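Local atomic coordinates of sensor protein (Geobacter sulfurreducens, PDB entry 3H7M), a protein that probably autophosphorylates a histidine with ATP as a membrane-bound sensor kinase, the present chain being its sensor domain, which resembles periplasmic binding proteins. Residues Glu81-Gln86 with Asp125-Glu130; Gln75-Ser80 with Gly194-Gln199; His93-His98 with Ala190-Tyr195. All blocks are in the same frame, centred on the assembly; numbering follows the deposited sequence.

Interaction 1 of 3, residues Glu81-Gln86 with Asp125-Glu130; sequences EKRARQ and DGIMHE. With NA (sodium ion), chain B.
Water 1 is held by both Arg83 and Glu130, accepting the N-H of Arg83 NE at 3.2 Å and donating to Glu130 OE2 at 2.5 Å. It bridges a gap that the two side chains do not close themselves: Arg83 NE and Glu130 OE2 stay 4.1 Å apart, longer than a salt bridge, and the guanidinium and carboxylate planes are turned 62° against each other. The Arg83 chain is extended (chi2 -178°, chi3 175°), which reaches out from helix 81-84 and places NE near the start of helix 127-133. At the edge of the guanidinium, near its plane, the carbonyl O of Asp125 lies 3.9 Å from Arg83 NH2. Ile127 CD1 sits over the middle of one guanidinium face, modelled so close that its exact position is doubtful. Arg83 NH1 turns to a stronger partner, the carbonyl O of Ser78. Lys82 contributes its aliphatic chain, CD lying 4.3 Å from Glu130 OE1. At the far side of the short helix the carbonyl O of Ala84 binds the sodium ion at 2.8 Å, a site completed by Asp88, Gln199 and water 2. The contact thus spans the cleft between the two lobes of a solute-binding-protein fold, with Arg83 resting on Trp59 and on Phe89 of strand 87-103, while Ile127 leans on His98 of that strand and on Gln191 of strand 181-198.

Interaction 2 of 3, residues Gln75-Ser80 with Gly194-Gln199; sequences QGISWS and GYAVRQ. With NA (sodium ion), chain B.
Ile77 and Gly194 form an antiparallel hydrogen-bonded pair in the central sheet of this solute-binding-protein fold, where strand 73-78 runs beside strand 181-198. Ile77 N donates to Gly194 O at 2.9 Å, arriving in the carbonyl plane. The return bond, Gly194 N to Ile77 O at 3.0 Å, is straighter at its hydrogen (164°), but its donor stands 40° above the carbonyl plane. Just before the pair the chain turns a corner, and Gln75 O leaves the ladder: it lies 3.9 Å above the centre of the Tyr195 ring and takes a hydrogen bond from His93 NE2. Gln75 CA meets the same ring at 3.3 Å from Tyr195 CD2. The polar ends find their partners elsewhere in the chain, Gln75 NE2 in Glu25 and both Gln75 OE1 and Tyr195 OH in Thr41. With Ile77 CG1 anti to the backbone N (chi1 178°), CG2 takes the place between N and the carbonyl carbon and packs 3.4 Å from Ala196 CB. Ser80 OG caps the helix that follows by bonding Arg83 N. At the far end of Gly194-Gln199, Gln199 NE2 makes a weak hydrogen bond to Arg85 O. The other amide atom, Gln199 OE1, coordinates the sodium ion at 2.9 Å.

Interaction 3 of 3, residues His93-His98 with Ala190-Tyr195; sequences HTIVYH and AQRYGY
A classic beta bulge interrupts the ladder where His93 and Thr94 both face Tyr193, whose carbonyl O accepts from His93 N at 2.8 Å and from Thr94 N at 3.1 Å. The His93 bond is the more bent of the two (136°). Chi1 of 57° sets His93 CG between the backbone N and the carbonyl carbon, and the ring lies with one face over Tyr193 O, while its NE2 bonds the carbonyl O of Gln75. Its edge points to the face of Tyr195 in an offset edge-to-face pair, centroids 5.4 Å apart, and its CE1 meets the rim of Tyr193 at CD2, 3.6 Å away. An alanine in place of His93 would probably leave Gln75 O without the N-H of NE2 and open a gap between the two tyrosine rings. The hydrogen-bonded pair Thr94-Tyr193 is part of the bulge; from there the register is regular, through the non-hydrogen-bonded pair Ile95-Arg192 to the hydrogen-bonded pair Val96-Gln191. Thr94 CG2 touches Tyr193 CD2 at 3.4 Å, and Val96 CG2 meets Tyr193 CB at 3.6 Å. The long strands 87-103 and 181-198 pass together from one lobe to the other here, with helix 36-48 packing on His93 and Tyr195, and helix 127-133 on His98 and Gln191.

In the fold
Interactions 2 and 3 share Gly194 and Tyr195, for strand 181-198 runs between strands 73-78 and 87-103; their centres are about 10 Å apart, and the backbone bond from Trp79 N to Arg192 O, 2.8 Å, ties 75-80 of interaction 2 to a residue of interaction 3. Interaction 1 lies about 11 Å from interaction 2, centre to centre, and is tied to it by Arg83 NH1 on Ser78 O at 2.6 Å. The sodium ion joins the same pair, taking Ala84 from one and Gln199 from the other. From interaction 3 to interaction 1 the centres are about 13 Å apart, and Ile127 and Met128 pack on Gln191 and His98. This packing joins the lobe-crossing strands to the cleft spanned by interaction 1.

Interaction 1 of 3, residues Glu81-Gln86 with Asp125-Glu130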
loop_
_atom_site.group_PDB
_atom_site.type_symbol
_atom_site.label_atom_id
_atom_site.label_comp_id
_atom_site.label_asym_id
_atom_site.label_seq_id
_atom_site.Cartn_x
_atom_site.Cartn_y
_atom_site.Cartn_z
ATOM N N GLU A 81 -12.416 7.199 5.688
ATOM C CA GLU A 81 -13.696 7.854 5.486
ATOM C C GLU A 81 -13.717 8.731 4.248
ATOM O O GLU A 81 -14.595 8.579 3.396
ATOM C CB GLU A 81 -14.065 8.680 6.713
ATOM C CG GLU A 81 -14.975 7.950 7.679
ATOM C CD GLU A 81 -16.227 7.434 6.992
ATOM O OE1 GLU A 81 -16.691 8.093 6.033
ATOM O OE2 GLU A 81 -16.751 6.380 7.414
ATOM N N LYS A 82 -12.755 9.646 4.144
ATOM C CA LYS A 82 -12.686 10.532 2.984
ATOM C C LYS A 82 -12.633 9.693 1.717
ATOM O O LYS A 82 -13.155 10.080 0.665
ATOM C CB LYS A 82 -11.426 11.403 3.040
ATOM C CG LYS A 82 -11.664 12.882 3.319
ATOM C CD LYS A 82 -10.367 13.682 3.160
ATOM C CE LYS A 82 -10.486 15.115 3.702
ATOM N NZ LYS A 82 -11.484 15.973 2.991
ATOM N N ARG A 83 -11.987 8.538 1.832
ATOM C CA ARG A 83 -11.819 7.638 0.707
ATOM C C ARG A 83 -13.084 6.866 0.353
ATOM O O ARG A 83 -13.428 6.765 -0.817
ATOM C CB ARG A 83 -10.660 6.670 0.980
ATOM C CG ARG A 83 -9.263 7.305 0.875
ATOM C CD ARG A 83 -8.160 6.265 1.100
ATOM N NE ARG A 83 -6.812 6.800 0.893
ATOM C CZ ARG A 83 -5.695 6.072 0.949
ATOM N NH1 ARG A 83 -5.744 4.764 1.208
ATOM N NH2 ARG A 83 -4.521 6.650 0.741
ATOM N N ALA A 84 -13.768 6.319 1.351
ATOM C CA ALA A 84 -14.995 5.572 1.099
ATOM C C ALA A 84 -16.037 6.450 0.379
ATOM O O ALA A 84 -16.855 5.954 -0.398
ATOM C CB ALA A 84 -15.562 5.043 2.417
ATOM N N ARG A 85 -15.985 7.756 0.632
ATOM C CA ARG A 85 -16.915 8.703 0.024
ATOM C C ARG A 85 -16.811 8.834 -1.494
ATOM O O ARG A 85 -17.573 9.590 -2.101
ATOM C CB ARG A 85 -16.733 10.095 0.639
ATOM C CG ARG A 85 -17.599 10.364 1.855
ATOM C CD ARG A 85 -17.691 11.860 2.148
ATOM N NE ARG A 85 -16.612 12.339 3.005
ATOM C CZ ARG A 85 -16.462 11.980 4.277
ATOM N NH1 ARG A 85 -17.321 11.135 4.837
ATOM N NH2 ARG A 85 -15.461 12.476 4.993
ATOM N N GLN A 86 -15.882 8.113 -2.115
ATOM C CA GLN A 86 -15.725 8.225 -3.561
ATOM C C GLN A 86 -15.479 6.919 -4.292
ATOM O O GLN A 86 -15.518 6.876 -5.524
ATOM C CB GLN A 86 -14.590 9.183 -3.886
ATOM C CG GLN A 86 -14.678 10.504 -3.170
ATOM C CD GLN A 86 -13.811 11.539 -3.829
ATOM O OE1 GLN A 86 -12.607 11.339 -3.988
ATOM N NE2 GLN A 86 -14.416 12.655 -4.232
ATOM N N ASP A 125 0.609 11.802 -0.034
ATOM C CA ASP A 125 -0.842 11.624 0.088
ATOM C C ASP A 125 -1.300 10.271 0.586
ATOM O O ASP A 125 -2.434 9.883 0.335
ATOM C CB ASP A 125 -1.571 11.913 -1.236
ATOM C CG ASP A 125 -1.511 13.376 -1.630
ATOM O OD1 ASP A 125 -1.582 14.246 -0.728
ATOM O OD2 ASP A 125 -1.401 13.647 -2.846
ATOM N N GLY A 126 -0.430 9.542 1.270
ATOM C CA GLY A 126 -0.842 8.254 1.797
ATOM C C GLY A 126 -1.607 8.526 3.076
ATOM O O GLY A 126 -1.646 9.672 3.539
ATOM N N ILE A 127 -2.199 7.493 3.664
ATOM C CA ILE A 127 -2.966 7.666 4.889
ATOM C C ILE A 127 -2.218 8.479 5.948
ATOM O O ILE A 127 -2.832 9.231 6.713
ATOM C CB ILE A 127 -3.393 6.269 5.473
ATOM C CG1 ILE A 127 -4.911 6.086 5.407
ATOM C CG2 ILE A 127 -3.041 6.168 6.944
ATOM C CD1 ILE A 127 -5.528 6.332 4.062
ATOM N N MET A 128 -0.895 8.357 6.002
ATOM C CA MET A 128 -0.155 9.093 7.020
ATOM C C MET A 128 0.076 10.549 6.667
ATOM O O MET A 128 0.271 11.391 7.542
ATOM C CB MET A 128 1.166 8.403 7.300
ATOM C CG MET A 128 0.999 7.168 8.170
ATOM S SD MET A 128 0.442 7.548 9.868
ATOM C CE MET A 128 1.492 8.927 10.238
ATOM N N HIS A 129 0.061 10.847 5.379
ATOM C CA HIS A 129 0.243 12.216 4.962
ATOM C C HIS A 129 -1.000 12.914 5.521
ATOM O O HIS A 129 -0.914 13.751 6.435
ATOM C CB HIS A 129 0.291 12.292 3.432
ATOM C CG HIS A 129 0.451 13.685 2.907
ATOM N ND1 HIS A 129 0.390 13.985 1.561
ATOM C CD2 HIS A 129 0.647 14.864 3.551
ATOM C CE1 HIS A 129 0.542 15.289 1.397
ATOM N NE2 HIS A 129 0.701 15.845 2.587
ATOM N N GLU A 130 -2.161 12.532 4.994
ATOM C CA GLU A 130 -3.429 13.094 5.451
ATOM C C GLU A 130 -3.490 13.118 6.976
ATOM O O GLU A 130 -3.797 14.147 7.583
ATOM C CB GLU A 130 -4.603 12.268 4.924
ATOM C CG GLU A 130 -4.784 12.296 3.418
ATOM C CD GLU A 130 -5.796 11.264 2.943
ATOM O OE1 GLU A 130 -6.863 11.140 3.585
ATOM O OE2 GLU A 130 -5.531 10.583 1.928
HETATM NA NA NA B . -18.351 3.647 -0.631
HETATM O O HOH W 1 -6.632 9.805 -0.235
HETATM O O HOH W 2 -20.574 5.592 -0.193
#

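Interaction 2 of 3, residues Gln75-Ser80 with Gly194-Gln199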
loop_
_atom_site.group_PDB
_atom_site.type_symbol
_atom_site.label_atom_id
_atom_site.label_comp_id
_atom_site.label_asym_id
_atom_site.label_seq_id
_atom_site.Cartn_x
_atom_site.Cartn_y
_atom_site.Cartn_z
ATOM N N GLN A 75 -6.018 -2.980 -6.580
ATOM C CA GLN A 75 -5.828 -4.185 -5.767
ATOM C C GLN A 75 -5.331 -3.951 -4.365
ATOM O O GLN A 75 -5.466 -4.815 -3.512
ATOM C CB GLN A 75 -4.869 -5.167 -6.463
ATOM C CG GLN A 75 -3.739 -4.513 -7.267
ATOM C CD GLN A 75 -2.654 -5.493 -7.704
ATOM O OE1 GLN A 75 -2.921 -6.658 -8.016
ATOM N NE2 GLN A 75 -1.420 -5.008 -7.744
ATOM N N GLY A 76 -4.752 -2.785 -4.115
ATOM C CA GLY A 76 -4.226 -2.532 -2.787
ATOM C C GLY A 76 -4.339 -1.105 -2.306
ATOM O O GLY A 76 -3.466 -0.275 -2.564
ATOM N N ILE A 77 -5.413 -0.814 -1.590
ATOM C CA ILE A 77 -5.600 0.524 -1.098
ATOM C C ILE A 77 -6.174 0.502 0.301
ATOM O O ILE A 77 -7.036 -0.321 0.634
ATOM C CB ILE A 77 -6.501 1.321 -2.026
ATOM C CG1 ILE A 77 -6.729 2.714 -1.446
ATOM C CG2 ILE A 77 -7.810 0.590 -2.223
ATOM C CD1 ILE A 77 -7.480 3.641 -2.373
ATOM N N SER A 78 -5.650 1.400 1.127
ATOM C CA SER A 78 -6.070 1.519 2.512
ATOM C C SER A 78 -7.411 2.234 2.626
ATOM O O SER A 78 -7.680 3.190 1.909
ATOM C CB SER A 78 -5.010 2.276 3.314
ATOM O OG SER A 78 -3.888 1.455 3.592
ATOM N N TRP A 79 -8.249 1.755 3.531
ATOM C CA TRP A 79 -9.556 2.347 3.752
ATOM C C TRP A 79 -9.477 3.610 4.609
ATOM O O TRP A 79 -8.600 3.729 5.479
ATOM C CB TRP A 79 -10.475 1.341 4.457
ATOM C CG TRP A 79 -11.870 1.874 4.664
ATOM C CD1 TRP A 79 -12.908 1.836 3.773
ATOM C CD2 TRP A 79 -12.345 2.605 5.799
ATOM N NE1 TRP A 79 -13.995 2.504 4.283
ATOM C CE2 TRP A 79 -13.675 2.986 5.525
ATOM C CE3 TRP A 79 -11.774 2.980 7.022
ATOM C CZ2 TRP A 79 -14.442 3.722 6.428
ATOM C CZ3 TRP A 79 -12.538 3.711 7.920
ATOM C CH2 TRP A 79 -13.858 4.074 7.617
ATOM N N SER A 80 -10.394 4.544 4.341
ATOM C CA SER A 80 -10.537 5.795 5.105
ATOM C C SER A 80 -11.879 6.415 4.759
ATOM O O SER A 80 -12.410 6.195 3.671
ATOM C CB SER A 80 -9.444 6.814 4.789
ATOM O OG SER A 80 -9.883 7.708 3.793
ATOM N N GLY A 194 -7.063 -3.284 0.840
ATOM C CA GLY A 194 -7.687 -4.266 -0.037
ATOM C C GLY A 194 -8.100 -3.734 -1.380
ATOM O O GLY A 194 -7.608 -2.694 -1.820
ATOM N N TYR A 195 -8.992 -4.440 -2.068
ATOM C CA TYR A 195 -9.406 -3.935 -3.372
ATOM C C TYR A 195 -10.405 -2.807 -3.219
ATOM O O TYR A 195 -11.006 -2.623 -2.155
ATOM C CB TYR A 195 -10.038 -5.035 -4.225
ATOM C CG TYR A 195 -9.123 -6.191 -4.522
ATOM C CD1 TYR A 195 -8.943 -7.216 -3.595
ATOM C CD2 TYR A 195 -8.417 -6.251 -5.723
ATOM C CE1 TYR A 195 -8.087 -8.264 -3.849
ATOM C CE2 TYR A 195 -7.562 -7.299 -5.989
ATOM C CZ TYR A 195 -7.394 -8.304 -5.047
ATOM O OH TYR A 195 -6.512 -9.331 -5.296
ATOM N N ALA A 196 -10.566 -2.056 -4.304
ATOM C CA ALA A 196 -11.493 -0.950 -4.371
ATOM C C ALA A 196 -11.844 -0.697 -5.845
ATOM O O ALA A 196 -11.001 -0.865 -6.734
ATOM C CB ALA A 196 -10.877 0.270 -3.754
ATOM N N VAL A 197 -13.101 -0.320 -6.085
ATOM C CA VAL A 197 -13.624 -0.029 -7.425
ATOM C C VAL A 197 -14.440 1.258 -7.386
ATOM O O VAL A 197 -14.773 1.741 -6.303
ATOM C CB VAL A 197 -14.547 -1.155 -7.923
ATOM C CG1 VAL A 197 -13.722 -2.311 -8.452
ATOM C CG2 VAL A 197 -15.443 -1.630 -6.783
ATOM N N ARG A 198 -14.767 1.804 -8.558
ATOM C CA ARG A 198 -15.552 3.045 -8.652
ATOM C C ARG A 198 -16.846 2.992 -7.854
ATOM O O ARG A 198 -17.528 1.974 -7.840
ATOM C CB ARG A 198 -15.899 3.361 -10.112
ATOM C CG ARG A 198 -14.765 3.974 -10.920
ATOM C CD ARG A 198 -15.205 4.336 -12.334
ATOM N NE ARG A 198 -15.533 3.158 -13.129
ATOM C CZ ARG A 198 -14.648 2.244 -13.517
ATOM N NH1 ARG A 198 -13.371 2.372 -13.186
ATOM N NH2 ARG A 198 -15.040 1.196 -14.232
ATOM N N GLN A 199 -17.176 4.098 -7.194
ATOM C CA GLN A 199 -18.400 4.206 -6.394
ATOM C C GLN A 199 -19.598 3.693 -7.196
ATOM O O GLN A 199 -19.781 4.071 -8.351
ATOM C CB GLN A 199 -18.642 5.672 -6.018
ATOM C CG GLN A 199 -19.681 5.905 -4.926
ATOM C CD GLN A 199 -19.038 6.308 -3.614
ATOM O OE1 GLN A 199 -18.579 5.462 -2.844
ATOM N NE2 GLN A 199 -18.982 7.612 -3.363
HETATM NA NA NA B . -18.351 3.647 -0.631
HETATM O O HOH W 2 -20.574 5.592 -0.193
#

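Interaction 3 of 3, residues His93-His98 with Ala190-Tyr195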
loop_
_atom_site.group_PDB
_atom_site.type_symbol
_atom_site.label_atom_id
_atom_site.label_comp_id
_atom_site.label_asym_id
_atom_site.label_seq_id
_atom_site.Cartn_x
_atom_site.Cartn_y
_atom_site.Cartn_z
ATOM N N HIS A 93 -7.783 -7.366 2.384
ATOM C CA HIS A 93 -7.095 -8.645 2.300
ATOM C C HIS A 93 -5.891 -8.654 3.250
ATOM O O HIS A 93 -5.297 -9.699 3.524
ATOM C CB HIS A 93 -6.715 -9.009 0.842
ATOM C CG HIS A 93 -5.867 -7.999 0.124
ATOM N ND1 HIS A 93 -4.570 -7.703 0.499
ATOM C CD2 HIS A 93 -6.113 -7.269 -0.993
ATOM C CE1 HIS A 93 -4.057 -6.833 -0.356
ATOM N NE2 HIS A 93 -4.971 -6.552 -1.269
ATOM N N THR A 94 -5.557 -7.482 3.780
ATOM C CA THR A 94 -4.459 -7.385 4.746
ATOM C C THR A 94 -4.536 -6.111 5.611
ATOM O O THR A 94 -5.213 -5.140 5.269
ATOM C CB THR A 94 -3.085 -7.369 4.039
ATOM O OG1 THR A 94 -2.039 -7.430 5.016
ATOM C CG2 THR A 94 -2.925 -6.096 3.247
ATOM N N ILE A 95 -3.832 -6.133 6.735
ATOM C CA ILE A 95 -3.754 -4.975 7.623
ATOM C C ILE A 95 -2.325 -4.426 7.561
ATOM O O ILE A 95 -1.359 -5.146 7.808
ATOM C CB ILE A 95 -4.054 -5.353 9.074
ATOM C CG1 ILE A 95 -5.432 -6.003 9.157
ATOM C CG2 ILE A 95 -4.000 -4.110 9.945
ATOM C CD1 ILE A 95 -6.537 -5.126 8.642
ATOM N N VAL A 96 -2.210 -3.152 7.225
ATOM C CA VAL A 96 -0.924 -2.482 7.104
ATOM C C VAL A 96 -0.594 -1.556 8.279
ATOM O O VAL A 96 -1.226 -0.519 8.461
ATOM C CB VAL A 96 -0.890 -1.629 5.829
ATOM C CG1 VAL A 96 0.463 -0.941 5.689
ATOM C CG2 VAL A 96 -1.165 -2.496 4.637
ATOM N N TYR A 97 0.394 -1.929 9.074
ATOM C CA TYR A 97 0.823 -1.101 10.197
ATOM C C TYR A 97 1.851 -0.111 9.694
ATOM O O TYR A 97 2.459 -0.318 8.650
ATOM C CB TYR A 97 1.494 -1.942 11.259
ATOM C CG TYR A 97 0.561 -2.659 12.182
ATOM C CD1 TYR A 97 -0.072 -1.984 13.227
ATOM C CD2 TYR A 97 0.356 -4.030 12.060
ATOM C CE1 TYR A 97 -0.880 -2.664 14.140
ATOM C CE2 TYR A 97 -0.451 -4.718 12.963
ATOM C CZ TYR A 97 -1.060 -4.032 14.000
ATOM O OH TYR A 97 -1.829 -4.724 14.903
ATOM N N HIS A 98 2.035 0.980 10.424
ATOM C CA HIS A 98 3.048 1.955 10.046
ATOM C C HIS A 98 4.141 1.933 11.084
ATOM O O HIS A 98 4.059 1.249 12.104
ATOM C CB HIS A 98 2.501 3.366 9.977
ATOM C CG HIS A 98 1.716 3.651 8.745
ATOM N ND1 HIS A 98 0.413 3.240 8.585
ATOM C CD2 HIS A 98 2.053 4.306 7.610
ATOM C CE1 HIS A 98 -0.024 3.634 7.401
ATOM N NE2 HIS A 98 0.951 4.283 6.790
ATOM N N ALA A 190 -2.613 1.214 12.372
ATOM C CA ALA A 190 -2.948 0.093 11.474
ATOM C C ALA A 190 -4.004 0.432 10.406
ATOM O O ALA A 190 -4.962 1.139 10.675
ATOM C CB ALA A 190 -3.415 -1.105 12.290
ATOM N N GLN A 191 -3.832 -0.088 9.196
ATOM C CA GLN A 191 -4.768 0.191 8.108
ATOM C C GLN A 191 -5.407 -1.056 7.509
ATOM O O GLN A 191 -4.801 -2.135 7.506
ATOM C CB GLN A 191 -4.055 0.949 6.995
ATOM C CG GLN A 191 -3.419 2.229 7.452
ATOM C CD GLN A 191 -4.441 3.177 8.012
ATOM O OE1 GLN A 191 -5.337 3.632 7.297
ATOM N NE2 GLN A 191 -4.327 3.478 9.302
ATOM N N ARG A 192 -6.634 -0.903 7.009
ATOM C CA ARG A 192 -7.352 -2.015 6.377
ATOM C C ARG A 192 -7.065 -1.799 4.905
ATOM O O ARG A 192 -7.475 -0.794 4.332
ATOM C CB ARG A 192 -8.848 -1.923 6.665
ATOM C CG ARG A 192 -9.172 -1.692 8.135
ATOM C CD ARG A 192 -10.647 -1.913 8.422
ATOM N NE ARG A 192 -10.936 -3.317 8.716
ATOM C CZ ARG A 192 -12.126 -3.880 8.550
ATOM N NH1 ARG A 192 -13.134 -3.154 8.086
ATOM N NH2 ARG A 192 -12.304 -5.167 8.841
ATOM N N TYR A 193 -6.360 -2.749 4.302
ATOM C CA TYR A 193 -5.898 -2.648 2.904
ATOM C C TYR A 193 -6.524 -3.712 1.978
ATOM O O TYR A 193 -6.507 -4.917 2.285
ATOM C CB TYR A 193 -4.362 -2.783 2.952
ATOM C CG TYR A 193 -3.581 -2.535 1.695
ATOM C CD1 TYR A 193 -3.165 -1.242 1.347
ATOM C CD2 TYR A 193 -3.144 -3.611 0.913
ATOM C CE1 TYR A 193 -2.319 -1.034 0.246
ATOM C CE2 TYR A 193 -2.284 -3.419 -0.188
ATOM C CZ TYR A 193 -1.884 -2.137 -0.514
ATOM O OH TYR A 193 -1.082 -1.968 -1.624
ATOM N N GLY A 194 -7.063 -3.284 0.840
ATOM C CA GLY A 194 -7.687 -4.266 -0.037
ATOM C C GLY A 194 -8.100 -3.734 -1.380
ATOM O O GLY A 194 -7.608 -2.694 -1.820
ATOM N N TYR A 195 -8.992 -4.440 -2.068
ATOM C CA TYR A 195 -9.406 -3.935 -3.372
ATOM C C TYR A 195 -10.405 -2.807 -3.219
ATOM O O TYR A 195 -11.006 -2.623 -2.155
ATOM C CB TYR A 195 -10.038 -5.035 -4.225
ATOM C CG TYR A 195 -9.123 -6.191 -4.522
ATOM C CD1 TYR A 195 -8.943 -7.216 -3.595
ATOM C CD2 TYR A 195 -8.417 -6.251 -5.723
ATOM C CE1 TYR A 195 -8.087 -8.264 -3.849
ATOM C CE2 TYR A 195 -7.562 -7.299 -5.989
ATOM C CZ TYR A 195 -7.394 -8.304 -5.047
ATOM O OH TYR A 195 -6.512 -9.331 -5.296
#